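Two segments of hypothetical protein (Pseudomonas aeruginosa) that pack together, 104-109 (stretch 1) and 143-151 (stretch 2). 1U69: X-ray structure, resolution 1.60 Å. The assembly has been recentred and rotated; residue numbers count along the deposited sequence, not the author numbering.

Stretch 1 104-109: ESACGW
Stretch 2, residues 143-151: AMMTMGRID

Stretch 2 opens in a helix that began earlier in the chain and includes A143 and M144, and passes along a type I' turn, A106 to W109, which W109 N closes on A106 O at 2.9 Å. C107 (phi/psi 56/41) and G108 (89/-9) occupy the turn's corners; at G108's angles a CB would jam against the preceding carbonyl and lie 3.4 Å from I150 CG1.

M144, a selenomethionine (chi1 t, chi2 t, chi3 p), begins a type I turn to M147, with M147 N 3.1 Å from M144 O. M144 CG packs 3.8 Å from C107 CB. C107, chi1 m, also sets SG 3.8 Å from SE of selenomethionine M145 (m, m, m). T146, chi1 p, points CA to CB away from stretch 1, and its OG1 donates to A143 O at 2.7 Å.

At M147 (-119/152) and G148 the contact is made by backbone: C107 N donates to M147 O at 2.9 Å and a nearly straight 170°. G148 (-94/-91) accepts the next amide, G108 N to G148 O, at 2.8 Å and a more bent 142°. Its CA lies 3.3 Å from S105 O, a CA-H...O contact, and A106 and G148 CA atoms are 4.3 Å apart. Water 1 accepts from R149 N at 3.0 Å and donates weakly to E104 OE1 at 3.5 Å. I150 (m, m) finally brings CD1 to 3.7 Å from C107 C.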

# COMPACT_ATOMS: atom_id res chain seq x y z
N GLU A 104 19.63 15.80 12.92
CA GLU A 104 20.18 14.51 12.54
C GLU A 104 20.10 13.54 13.70
O GLU A 104 20.17 13.95 14.86
CB GLU A 104 21.64 14.64 12.11
CG GLU A 104 21.83 15.50 10.88
CD GLU A 104 23.24 15.45 10.34
OE1 GLU A 104 23.42 15.11 9.15
OE2 GLU A 104 24.16 15.77 11.10
N SER A 105 19.93 12.26 13.39
CA SER A 105 20.06 11.19 14.37
C SER A 105 20.81 10.02 13.74
O SER A 105 21.53 10.21 12.77
CB SER A 105 18.69 10.77 14.92
OG SER A 105 18.83 9.99 16.10
N ALA A 106 20.63 8.82 14.29
CA ALA A 106 21.44 7.65 13.96
C ALA A 106 20.74 6.67 13.01
O ALA A 106 19.52 6.51 13.05
CB ALA A 106 21.78 6.92 15.25
N CYS A 107 21.52 5.98 12.18
CA CYS A 107 21.03 4.84 11.39
C CYS A 107 19.84 5.19 10.50
O CYS A 107 18.89 4.42 10.40
CB CYS A 107 20.63 3.68 12.30
SG CYS A 107 21.92 3.20 13.47
N GLY A 108 19.90 6.36 9.88
CA GLY A 108 18.83 6.80 8.99
C GLY A 108 17.72 7.57 9.67
O GLY A 108 16.86 8.13 9.00
N TRP A 109 17.72 7.60 11.00
CA TRP A 109 16.75 8.40 11.75
C TRP A 109 17.13 9.87 11.76
O TRP A 109 18.30 10.24 11.92
CB TRP A 109 16.67 7.90 13.19
CG TRP A 109 16.09 6.51 13.37
CD1 TRP A 109 16.62 5.32 12.95
CD2 TRP A 109 14.89 6.18 14.08
NE1 TRP A 109 15.81 4.27 13.34
CE2 TRP A 109 14.74 4.78 14.03
CE3 TRP A 109 13.91 6.94 14.74
CZ2 TRP A 109 13.65 4.12 14.63
CZ3 TRP A 109 12.83 6.28 15.33
CH2 TRP A 109 12.72 4.89 15.27
N ALA A 143 27.44 -2.11 10.15
CA ALA A 143 27.89 -0.96 9.36
C ALA A 143 26.91 0.23 9.50
O ALA A 143 27.33 1.39 9.63
CB ALA A 143 28.05 -1.36 7.91
N MSE A 144 25.62 -0.06 9.49
CA MSE A 144 24.58 0.95 9.69
C MSE A 144 24.77 1.69 11.03
O MSE A 144 24.51 2.90 11.13
CB MSE A 144 23.21 0.26 9.60
CG MSE A 144 21.99 1.12 9.85
SE MSE A 144 20.54 0.00 10.47
CE MSE A 144 21.27 -0.40 12.22
N MSE A 145 25.24 0.98 12.05
CA MSE A 145 25.48 1.55 13.38
C MSE A 145 26.51 2.70 13.38
O MSE A 145 26.54 3.50 14.32
CB MSE A 145 25.93 0.46 14.37
CG MSE A 145 24.81 -0.47 14.84
SE MSE A 145 23.36 0.43 15.72
CE MSE A 145 24.29 1.10 17.32
N THR A 146 27.35 2.77 12.35
CA THR A 146 28.37 3.82 12.21
C THR A 146 27.91 5.06 11.43
O THR A 146 28.71 5.98 11.18
CB THR A 146 29.66 3.26 11.53
OG1 THR A 146 29.40 2.98 10.15
CG2 THR A 146 30.06 1.94 12.10
N MSE A 147 26.63 5.11 11.07
CA MSE A 147 26.10 6.14 10.17
C MSE A 147 25.02 7.01 10.80
O MSE A 147 24.31 6.55 11.68
CB MSE A 147 25.49 5.47 8.94
CG MSE A 147 26.48 4.65 8.15
SE MSE A 147 25.59 3.63 6.77
CE MSE A 147 27.16 2.70 6.06
N GLY A 148 24.90 8.25 10.34
CA GLY A 148 23.68 9.02 10.50
C GLY A 148 22.85 8.85 9.24
O GLY A 148 22.06 7.91 9.11
N ARG A 149 23.05 9.75 8.28
CA ARG A 149 22.55 9.55 6.92
C ARG A 149 23.16 8.27 6.36
O ARG A 149 24.36 8.03 6.51
CB ARG A 149 22.94 10.76 6.06
CG ARG A 149 22.37 10.80 4.67
CD ARG A 149 22.82 12.01 3.86
NE ARG A 149 24.24 12.27 4.07
CZ ARG A 149 25.24 11.66 3.43
NH1 ARG A 149 25.00 10.75 2.49
NH2 ARG A 149 26.50 11.97 3.72
N ILE A 150 22.35 7.44 5.70
CA ILE A 150 22.82 6.14 5.22
C ILE A 150 23.59 6.30 3.92
O ILE A 150 23.07 6.88 2.97
CB ILE A 150 21.65 5.17 4.98
CG1 ILE A 150 20.88 4.90 6.29
CG2 ILE A 150 22.15 3.85 4.37
CD1 ILE A 150 21.72 4.34 7.42
N ASP A 151 24.81 5.76 3.89
CA ASP A 151 25.59 5.65 2.66
C ASP A 151 25.44 4.24 2.10
O ASP A 151 25.93 3.27 2.67
CB ASP A 151 27.06 5.97 2.89
CG ASP A 151 27.86 5.93 1.60
OD1 ASP A 151 27.80 6.91 0.83
OD2 ASP A 151 28.50 4.92 1.25
O HOH W 1 24.94 12.02 8.74